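Local structure of UDP-N-acetylglucosamine--peptide N-acetylglucosaminyltransferase stabilizing protein GtfB (5E9T) at residues L4-N9 with F196-Y201; P27-E32 with I42-Y47; I217-E222 with T245-D250. The protein partners the glycosyltransferase GtfA in a complex that transfers the first GlcNAc from UDP-GlcNAc to the serine-rich repeat adhesin GspB. All coordinates share one frame; numbering follows the deposited sequence.

From the N terminus, strand 2-5 comes first, and residues 4-9 at its end meet a partner 187 residues farther on. Contact 2 closes early: residues 27-32 and 42-47 meet across a nine-residue loop, and both lie within the much longer excursion that contact 1 completes at residues 196-201. That excursion also includes the antiparallel strands between residues 71 and 173. Contact 3 follows in series, 217-222 joining 245-250 after one helical crossover. All three belong to one parallel sheet. Contact 1 touches both others, through Phe5 beside Ile29 and Phe196 beside Phe219, whereas contacts 2 and 3 stay about 11 Å apart at their nearest atoms.

Contact 1. Residues L4-N9 with F196-Y201; sequences LFDYYN and FNSLAY
Asn197 and Asp6 meet where two neighbouring strands of the Rossmann-like parallel sheet run out into loops. Asn197 turns its side chain back toward 4-9: CG stands between its backbone N and carbonyl carbon (chi1 60°), and OD1 accepts the backbone N-H of Asp6, with Asp6 N 3.2 Å from Asn197 OD1. The donor lies in the plane of the amide carbonyl, on a lone pair, although the N-H...O angle is only 142°. The same oxygen sits at the edge of the Phe5 ring, in the plane of that ring, and CD1 of Phe5 is its closest ring atom at 3.3 Å. Ring and amide planes are almost perpendicular, 89° apart. Nearer the strands, the carbonyl oxygen of Leu4 receives a CA-H...O contact, with Phe196 CA 3.2 Å from Leu4 O.

Farther along, the Asp6 carboxylate lies against the loop 198-200. OD2 faces CB of Ser198 and OD1 faces CB of Ala200. In the second shell, Ser202 OG hydrogen-bonds Asp6 OD2, fixing the carboxylate close to the start of helix 201-207; Ala200 is the N-cap residue there, and the helix end probably favours the negative charge. Within the loop, Ala200 N makes a weak hydrogen bond to Ser198 OG, and that hydroxyl has a second weak hydrogen bond, to OE2 of Glu222.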
loop_
_atom_site.group_PDB
_atom_site.type_symbol
_atom_site.label_atom_id
_atom_site.label_comp_id
_atom_site.label_asym_id
_atom_site.label_seq_id
_atom_site.Cartn_x
_atom_site.Cartn_y
_atom_site.Cartn_z
ATOM N N LEU B 4 47.676 2.285 -0.207
ATOM C CA LEU B 4 46.434 1.875 -0.840
ATOM C C LEU B 4 45.660 1.018 0.148
ATOM O O LEU B 4 46.034 -0.129 0.405
ATOM C CB LEU B 4 46.742 1.111 -2.113
ATOM C CG LEU B 4 45.592 0.684 -2.989
ATOM C CD1 LEU B 4 45.123 1.833 -3.849
ATOM C CD2 LEU B 4 46.184 -0.353 -3.807
ATOM N N PHE B 5 44.567 1.550 0.675
ATOM C CA PHE B 5 43.798 0.855 1.693
ATOM C C PHE B 5 42.451 0.441 1.123
ATOM O O PHE B 5 41.769 1.245 0.479
ATOM C CB PHE B 5 43.619 1.723 2.939
ATOM C CG PHE B 5 44.915 2.224 3.522
ATOM C CD1 PHE B 5 45.816 1.349 4.108
ATOM C CD2 PHE B 5 45.222 3.575 3.497
ATOM C CE1 PHE B 5 47.004 1.811 4.644
ATOM C CE2 PHE B 5 46.406 4.039 4.037
ATOM C CZ PHE B 5 47.298 3.157 4.611
ATOM N N ASP B 6 42.084 -0.823 1.344
ATOM C CA ASP B 6 40.769 -1.300 0.933
ATOM C C ASP B 6 39.669 -0.437 1.536
ATOM O O ASP B 6 38.898 0.207 0.815
ATOM C CB ASP B 6 40.592 -2.765 1.329
ATOM C CG ASP B 6 41.299 -3.707 0.380
ATOM O OD1 ASP B 6 40.822 -3.855 -0.765
ATOM O OD2 ASP B 6 42.326 -4.299 0.775
ATOM N N TYR B 7 39.594 -0.400 2.859
ATOM C CA TYR B 7 38.568 0.344 3.567
ATOM C C TYR B 7 39.187 1.480 4.359
ATOM O O TYR B 7 40.380 1.477 4.672
ATOM C CB TYR B 7 37.792 -0.566 4.517
ATOM C CG TYR B 7 37.146 -1.719 3.813
ATOM C CD1 TYR B 7 36.356 -1.507 2.695
ATOM C CD2 TYR B 7 37.338 -3.020 4.246
ATOM C CE1 TYR B 7 35.762 -2.555 2.037
ATOM C CE2 TYR B 7 36.749 -4.077 3.593
ATOM C CZ TYR B 7 35.962 -3.839 2.488
ATOM O OH TYR B 7 35.369 -4.887 1.828
ATOM N N TYR B 8 38.360 2.471 4.661
ATOM C CA TYR B 8 38.702 3.471 5.655
ATOM C C TYR B 8 38.021 3.119 6.969
ATOM O O TYR B 8 36.806 2.907 7.010
ATOM C CB TYR B 8 38.296 4.877 5.223
ATOM C CG TYR B 8 38.549 5.860 6.336
ATOM C CD1 TYR B 8 39.833 6.053 6.824
ATOM C CD2 TYR B 8 37.510 6.560 6.927
ATOM C CE1 TYR B 8 40.078 6.931 7.853
ATOM C CE2 TYR B 8 37.746 7.445 7.960
ATOM C CZ TYR B 8 39.033 7.628 8.419
ATOM O OH TYR B 8 39.276 8.509 9.450
ATOM N N ASN B 9 38.815 3.047 8.028
ATOM C CA ASN B 9 38.353 2.809 9.390
ATOM C C ASN B 9 39.507 3.206 10.301
ATOM O O ASN B 9 40.546 3.681 9.832
ATOM C CB ASN B 9 37.914 1.359 9.594
ATOM C CG ASN B 9 38.991 0.370 9.216
ATOM O OD1 ASN B 9 39.936 0.148 9.970
ATOM N ND2 ASN B 9 38.858 -0.228 8.038
ATOM N N PHE B 196 49.842 -1.393 1.746
ATOM C CA PHE B 196 48.422 -1.693 1.755
ATOM C C PHE B 196 48.091 -2.556 2.963
ATOM O O PHE B 196 48.952 -3.241 3.522
ATOM C CB PHE B 196 47.989 -2.379 0.454
ATOM C CG PHE B 196 48.786 -3.590 0.111
ATOM C CD1 PHE B 196 49.983 -3.475 -0.573
ATOM C CD2 PHE B 196 48.330 -4.849 0.454
ATOM C CE1 PHE B 196 50.712 -4.593 -0.896
ATOM C CE2 PHE B 196 49.054 -5.972 0.130
ATOM C CZ PHE B 196 50.247 -5.846 -0.543
ATOM N N ASN B 197 46.834 -2.461 3.396
ATOM C CA ASN B 197 46.376 -3.070 4.638
ATOM C C ASN B 197 45.575 -4.365 4.501
ATOM O O ASN B 197 45.116 -4.878 5.528
ATOM C CB ASN B 197 45.554 -2.052 5.433
ATOM C CG ASN B 197 44.348 -1.576 4.674
ATOM O OD1 ASN B 197 44.360 -1.538 3.447
ATOM N ND2 ASN B 197 43.298 -1.204 5.394
ATOM N N SER B 198 45.341 -4.903 3.299
ATOM C CA SER B 198 44.527 -6.115 3.241
ATOM C C SER B 198 44.853 -6.974 2.023
ATOM O O SER B 198 45.619 -6.587 1.138
ATOM C CB SER B 198 43.031 -5.782 3.242
ATOM O OG SER B 198 42.251 -6.960 3.142
ATOM N N LEU B 199 44.220 -8.150 1.992
ATOM C CA LEU B 199 44.376 -9.154 0.946
ATOM C C LEU B 199 43.283 -9.078 -0.113
ATOM O O LEU B 199 43.192 -9.965 -0.968
ATOM C CB LEU B 199 44.438 -10.550 1.566
ATOM C CG LEU B 199 45.740 -10.722 2.351
ATOM C CD1 LEU B 199 45.874 -12.114 2.943
ATOM C CD2 LEU B 199 46.920 -10.399 1.448
ATOM N N ALA B 200 42.434 -8.056 -0.047
ATOM C CA ALA B 200 41.446 -7.744 -1.071
ATOM C C ALA B 200 42.114 -7.004 -2.223
ATOM O O ALA B 200 43.325 -7.135 -2.428
ATOM C CB ALA B 200 40.296 -6.926 -0.484
ATOM N N TYR B 201 41.313 -6.288 -3.018
ATOM C CA TYR B 201 41.796 -5.624 -4.230
ATOM C C TYR B 201 43.100 -4.861 -4.010
ATOM O O TYR B 201 43.963 -4.827 -4.897
ATOM C CB TYR B 201 40.702 -4.691 -4.745
ATOM C CG TYR B 201 39.343 -5.340 -4.652
ATOM C CD1 TYR B 201 39.015 -6.412 -5.470
ATOM C CD2 TYR B 201 38.405 -4.913 -3.723
ATOM C CE1 TYR B 201 37.786 -7.026 -5.382
ATOM C CE2 TYR B 201 37.171 -5.521 -3.627
ATOM C CZ TYR B 201 36.868 -6.577 -4.459
ATOM O OH TYR B 201 35.639 -7.188 -4.370
#

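Contact 2. Residues P27-E32 with I42-Y47; sequences PTIVIE and ISPYTY
Ile29 and Ile42 pair in parallel where strand 41-42, the outermost on this side of the sheet within the chain, joins strand 28-30. The tight part consists of backbone bonds, the Ile29-Ile42 methyl contact and one serine. Val30 N donates to Ile42 O at 2.9 Å, the hydrogen bond nearly straight (167°) and the donor close to the carbonyl axis. The partner bond, from Ile42 N to Thr28 O, is longer at 3.2 Å and bent to 143°. The side chains of Ile29 and Ile42 lie alongside each other, both pointing the same way, and meet methyl to methyl, Ile29 CD1 3.5 Å from Ile42 CD1. Beyond the ladder the chain enters a short, weakly bonded helical turn at about 44-47, and Ser43 takes over: its OG, anti to the backbone N (chi1 -176°), lies 2.7 Å from Val30 O and 2.8 Å from Glu32 O. The ring of Pro44 follows, its CD facing CG2 of Ile29 at 4.1 Å. At the far end Tyr45 presents a ring edge to Ile31 O, which lies near the ring plane 3.2 Å from CD2, while Tyr45 OH goes on to a hydrogen bond with Glu154. Helix 176-186 packs against this side through Phe179 and Ile180.

The looser side is the end of 42-47, where Thr46 is partly exposed, Tyr47 is exposed, and neither touches 27-32.

Ser43 OG has one proton for two carbonyl oxygens. It can satisfy Val30 O or Glu32 O fully, or share the proton between them, but the positions alone do not choose. Either way, one hydroxyl continues the polar pairing of the strands past the point where 42-47 leaves the sheet.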
loop_
_atom_site.group_PDB
_atom_site.type_symbol
_atom_site.label_atom_id
_atom_site.label_comp_id
_atom_site.label_asym_id
_atom_site.label_seq_id
_atom_site.Cartn_x
_atom_site.Cartn_y
_atom_site.Cartn_z
ATOM N N PRO B 27 50.855 10.109 -1.272
ATOM C CA PRO B 27 49.405 10.099 -1.469
ATOM C C PRO B 27 48.793 8.798 -0.974
ATOM O O PRO B 27 49.409 7.729 -1.014
ATOM C CB PRO B 27 49.248 10.252 -2.986
ATOM C CG PRO B 27 50.511 9.725 -3.541
ATOM C CD PRO B 27 51.577 10.106 -2.556
ATOM N N THR B 28 47.558 8.906 -0.493
ATOM C CA THR B 28 46.844 7.787 0.105
ATOM C C THR B 28 45.562 7.534 -0.673
ATOM O O THR B 28 44.797 8.467 -0.937
ATOM C CB THR B 28 46.535 8.068 1.575
ATOM O OG1 THR B 28 47.760 8.311 2.277
ATOM C CG2 THR B 28 45.821 6.890 2.206
ATOM N N ILE B 29 45.330 6.275 -1.038
ATOM C CA ILE B 29 44.172 5.880 -1.830
ATOM C C ILE B 29 43.362 4.876 -1.024
ATOM O O ILE B 29 43.889 3.836 -0.607
ATOM C CB ILE B 29 44.579 5.276 -3.183
ATOM C CG1 ILE B 29 45.821 5.973 -3.738
ATOM C CG2 ILE B 29 43.429 5.360 -4.173
ATOM C CD1 ILE B 29 45.551 7.339 -4.297
ATOM N N VAL B 30 42.087 5.180 -0.809
ATOM C CA VAL B 30 41.134 4.220 -0.270
ATOM C C VAL B 30 40.271 3.730 -1.420
ATOM O O VAL B 30 39.681 4.537 -2.147
ATOM C CB VAL B 30 40.276 4.839 0.844
ATOM C CG1 VAL B 30 39.638 3.741 1.685
ATOM C CG2 VAL B 30 41.120 5.762 1.705
ATOM N N ILE B 31 40.212 2.410 -1.601
ATOM C CA ILE B 31 39.428 1.852 -2.700
ATOM C C ILE B 31 37.941 2.007 -2.424
ATOM O O ILE B 31 37.155 2.316 -3.327
ATOM C CB ILE B 31 39.804 0.380 -2.927
ATOM C CG1 ILE B 31 41.293 0.260 -3.247
ATOM C CG2 ILE B 31 38.952 -0.222 -4.034
ATOM C CD1 ILE B 31 41.812 -1.145 -3.133
ATOM N N GLU B 32 37.539 1.807 -1.171
ATOM C CA GLU B 32 36.143 1.916 -0.778
ATOM C C GLU B 32 35.582 3.274 -1.178
ATOM O O GLU B 32 36.284 4.289 -1.177
ATOM C CB GLU B 32 36.025 1.695 0.736
ATOM C CG GLU B 32 34.696 2.065 1.371
ATOM C CD GLU B 32 34.826 2.310 2.865
ATOM O OE1 GLU B 32 35.803 2.974 3.272
ATOM O OE2 GLU B 32 33.961 1.836 3.635
ATOM N N ILE B 42 42.007 10.088 -0.848
ATOM C CA ILE B 42 41.153 10.174 -2.028
ATOM C C ILE B 42 40.674 8.768 -2.359
ATOM O O ILE B 42 41.201 7.773 -1.855
ATOM C CB ILE B 42 41.872 10.789 -3.250
ATOM C CG1 ILE B 42 43.218 10.102 -3.478
ATOM C CG2 ILE B 42 42.031 12.298 -3.103
ATOM C CD1 ILE B 42 43.786 10.358 -4.847
ATOM N N SER B 43 39.657 8.683 -3.217
ATOM C CA SER B 43 39.163 7.406 -3.703
ATOM C C SER B 43 38.800 7.545 -5.173
ATOM O O SER B 43 38.222 8.566 -5.570
ATOM C CB SER B 43 37.934 6.942 -2.911
ATOM O OG SER B 43 37.521 5.651 -3.322
ATOM N N PRO B 44 39.080 6.527 -5.994
ATOM C CA PRO B 44 38.757 6.641 -7.425
ATOM C C PRO B 44 37.274 6.822 -7.688
ATOM O O PRO B 44 36.900 7.402 -8.715
ATOM C CB PRO B 44 39.279 5.320 -8.006
ATOM C CG PRO B 44 39.293 4.377 -6.848
ATOM C CD PRO B 44 39.653 5.212 -5.658
ATOM N N TYR B 45 36.417 6.350 -6.781
ATOM C CA TYR B 45 34.981 6.503 -6.974
ATOM C C TYR B 45 34.537 7.940 -6.726
ATOM O O TYR B 45 33.712 8.479 -7.475
ATOM C CB TYR B 45 34.234 5.533 -6.063
ATOM C CG TYR B 45 34.421 4.092 -6.464
ATOM C CD1 TYR B 45 33.707 3.556 -7.525
ATOM C CD2 TYR B 45 35.320 3.271 -5.796
ATOM C CE1 TYR B 45 33.873 2.244 -7.907
ATOM C CE2 TYR B 45 35.493 1.951 -6.170
ATOM C CZ TYR B 45 34.766 1.444 -7.229
ATOM O OH TYR B 45 34.921 0.135 -7.619
ATOM N N THR B 46 35.077 8.579 -5.689
ATOM C CA THR B 46 34.686 9.932 -5.316
ATOM C C THR B 46 35.535 11.010 -5.976
ATOM O O THR B 46 35.172 12.190 -5.904
ATOM C CB THR B 46 34.772 10.100 -3.796
ATOM O OG1 THR B 46 36.111 9.837 -3.368
ATOM C CG2 THR B 46 33.837 9.131 -3.099
ATOM N N TYR B 47 36.631 10.633 -6.637
ATOM C CA TYR B 47 37.640 11.607 -7.045
ATOM C C TYR B 47 37.158 12.478 -8.201
ATOM O O TYR B 47 37.465 13.676 -8.251
ATOM C CB TYR B 47 38.929 10.870 -7.419
ATOM C CG TYR B 47 40.093 11.742 -7.836
ATOM C CD1 TYR B 47 40.878 12.387 -6.888
ATOM C CD2 TYR B 47 40.430 11.886 -9.175
ATOM C CE1 TYR B 47 41.950 13.169 -7.266
ATOM C CE2 TYR B 47 41.499 12.662 -9.560
ATOM C CZ TYR B 47 42.256 13.303 -8.603
ATOM O OH TYR B 47 43.325 14.081 -8.988
#

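Contact 3. Residues I217-E222 with T245-D250; sequences ILFWQE and TIVIPD
Phe219 carries CG anti to its carbonyl carbon, beside the backbone N (chi1 -57°), and its ring lies alongside Val247, which has CG1 anti to its backbone N (chi1 164°) and CG2 beside it. The two side chains point the same way. CG1 of Val247 approaches CD2 of Phe219 obliquely at 3.5 Å, and CG2 stands over one face of the ring, displaced toward its rim. That CG2 also meets CG2 of Ile217 at 3.6 Å, and the same Ile217 methyl lies against CB of Thr245. Leu15 and Leu19 of helix 10-21 also touch Phe219.

On the opposite face of the sheet, CG2 of Ile246 touches CB of Trp220, and Met232 and Leu236 of helix 230-237 rest on Ile246. Three backbone bonds hold the segments together: Leu218 N gives to Thr245 O, Val247 N to Leu218 O, and Trp220 N to Val247 O, the last at 2.8 Å and carrying the pairing one residue beyond strand 217-219. Past it the segments remain in contact, with CD of Pro249 3.9 Å from Trp220 O, just before Asp250 takes the N-cap position of helix 251-260.

Strands 217-219 and 245-247 run parallel at 24°, with helix 230-237 connecting them, which makes this a beta-alpha-beta crossover of the kind that builds Rossmann-like domains.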
loop_
_atom_site.group_PDB
_atom_site.type_symbol
_atom_site.label_atom_id
_atom_site.label_comp_id
_atom_site.label_asym_id
_atom_site.label_seq_id
_atom_site.Cartn_x
_atom_site.Cartn_y
_atom_site.Cartn_z
ATOM N N ILE B 217 54.669 -3.372 0.700
ATOM C CA ILE B 217 54.506 -3.951 2.022
ATOM C C ILE B 217 53.023 -4.083 2.319
ATOM O O ILE B 217 52.227 -3.194 1.993
ATOM C CB ILE B 217 55.203 -3.115 3.111
ATOM C CG1 ILE B 217 56.529 -2.594 2.600
ATOM C CG2 ILE B 217 55.408 -3.935 4.376
ATOM C CD1 ILE B 217 57.196 -1.771 3.594
ATOM N N LEU B 218 52.658 -5.198 2.939
ATOM C CA LEU B 218 51.302 -5.427 3.411
ATOM C C LEU B 218 51.311 -5.371 4.929
ATOM O O LEU B 218 52.010 -6.157 5.579
ATOM C CB LEU B 218 50.758 -6.771 2.931
ATOM C CG LEU B 218 49.646 -7.334 3.807
ATOM C CD1 LEU B 218 48.366 -6.487 3.736
ATOM C CD2 LEU B 218 49.365 -8.775 3.426
ATOM N N PHE B 219 50.534 -4.453 5.488
ATOM C CA PHE B 219 50.333 -4.398 6.928
ATOM C C PHE B 219 49.082 -5.205 7.223
ATOM O O PHE B 219 47.968 -4.763 6.926
ATOM C CB PHE B 219 50.175 -2.962 7.415
ATOM C CG PHE B 219 51.327 -2.073 7.068
ATOM C CD1 PHE B 219 51.573 -1.718 5.755
ATOM C CD2 PHE B 219 52.149 -1.572 8.060
ATOM C CE1 PHE B 219 52.619 -0.904 5.435
ATOM C CE2 PHE B 219 53.200 -0.744 7.744
ATOM C CZ PHE B 219 53.437 -0.410 6.427
ATOM N N TRP B 220 49.258 -6.374 7.824
ATOM C CA TRP B 220 48.150 -7.296 8.020
ATOM C C TRP B 220 47.533 -7.022 9.384
ATOM O O TRP B 220 48.169 -7.243 10.420
ATOM C CB TRP B 220 48.613 -8.741 7.902
ATOM C CG TRP B 220 47.551 -9.655 8.355
ATOM C CD1 TRP B 220 47.443 -10.226 9.581
ATOM C CD2 TRP B 220 46.402 -10.075 7.609
ATOM N NE1 TRP B 220 46.305 -10.979 9.647
ATOM C CE2 TRP B 220 45.652 -10.917 8.447
ATOM C CE3 TRP B 220 45.943 -9.832 6.311
ATOM C CZ2 TRP B 220 44.468 -11.522 8.036
ATOM C CZ3 TRP B 220 44.763 -10.430 5.903
ATOM C CH2 TRP B 220 44.039 -11.265 6.764
ATOM N N GLN B 221 46.311 -6.490 9.378
ATOM C CA GLN B 221 45.653 -6.049 10.596
ATOM C C GLN B 221 44.551 -6.967 11.119
ATOM O O GLN B 221 44.013 -6.690 12.196
ATOM C CB GLN B 221 45.100 -4.638 10.369
ATOM C CG GLN B 221 46.075 -3.800 9.553
ATOM C CD GLN B 221 45.786 -2.320 9.604
ATOM O OE1 GLN B 221 45.301 -1.738 8.633
ATOM N NE2 GLN B 221 46.095 -1.696 10.734
ATOM N N GLU B 222 44.201 -8.040 10.420
ATOM C CA GLU B 222 43.045 -8.839 10.815
ATOM C C GLU B 222 43.470 -9.975 11.738
ATOM O O GLU B 222 44.661 -10.215 11.950
ATOM C CB GLU B 222 42.339 -9.362 9.563
ATOM C CG GLU B 222 41.579 -8.290 8.794
ATOM C CD GLU B 222 41.615 -8.502 7.292
ATOM O OE1 GLU B 222 41.222 -9.595 6.830
ATOM O OE2 GLU B 222 42.039 -7.572 6.574
ATOM N N THR B 245 56.890 -8.607 1.923
ATOM C CA THR B 245 56.967 -8.200 3.323
ATOM C C THR B 245 55.584 -8.180 3.959
ATOM O O THR B 245 54.662 -7.562 3.420
ATOM C CB THR B 245 57.606 -6.815 3.431
ATOM O OG1 THR B 245 58.727 -6.741 2.542
ATOM C CG2 THR B 245 58.064 -6.551 4.854
ATOM N N ILE B 246 55.438 -8.843 5.107
ATOM C CA ILE B 246 54.175 -8.838 5.842
ATOM C C ILE B 246 54.432 -8.271 7.232
ATOM O O ILE B 246 54.971 -8.953 8.108
ATOM C CB ILE B 246 53.552 -10.234 5.919
ATOM C CG1 ILE B 246 53.575 -10.877 4.534
ATOM C CG2 ILE B 246 52.118 -10.149 6.418
ATOM C CD1 ILE B 246 53.159 -12.313 4.531
ATOM N N VAL B 247 53.972 -7.051 7.454
ATOM C CA VAL B 247 54.036 -6.358 8.737
ATOM C C VAL B 247 52.815 -6.760 9.541
ATOM O O VAL B 247 51.705 -6.793 9.015
ATOM C CB VAL B 247 54.091 -4.827 8.543
ATOM C CG1 VAL B 247 53.756 -4.113 9.845
ATOM C CG2 VAL B 247 55.454 -4.411 7.974
ATOM N N ILE B 248 53.005 -7.083 10.815
ATOM C CA ILE B 248 51.868 -7.472 11.655
ATOM C C ILE B 248 51.907 -6.709 12.977
ATOM O O ILE B 248 52.501 -7.182 13.963
ATOM C CB ILE B 248 51.848 -8.987 11.886
ATOM C CG1 ILE B 248 51.798 -9.714 10.540
ATOM C CG2 ILE B 248 50.626 -9.369 12.693
ATOM C CD1 ILE B 248 51.716 -11.216 10.635
ATOM N N PRO B 249 51.280 -5.529 13.040
ATOM C CA PRO B 249 51.338 -4.724 14.274
ATOM C C PRO B 249 50.868 -5.446 15.530
ATOM O O PRO B 249 51.470 -5.255 16.594
ATOM C CB PRO B 249 50.454 -3.521 13.930
ATOM C CG PRO B 249 50.638 -3.361 12.457
ATOM C CD PRO B 249 50.712 -4.766 11.914
ATOM N N ASP B 250 49.828 -6.274 15.461
ATOM C CA ASP B 250 49.414 -6.991 16.662
ATOM C C ASP B 250 50.365 -8.159 16.921
ATOM O O ASP B 250 50.504 -9.055 16.076
ATOM C CB ASP B 250 47.970 -7.475 16.574
ATOM C CG ASP B 250 47.468 -8.015 17.905
ATOM O OD1 ASP B 250 48.028 -7.622 18.954
ATOM O OD2 ASP B 250 46.518 -8.825 17.910
#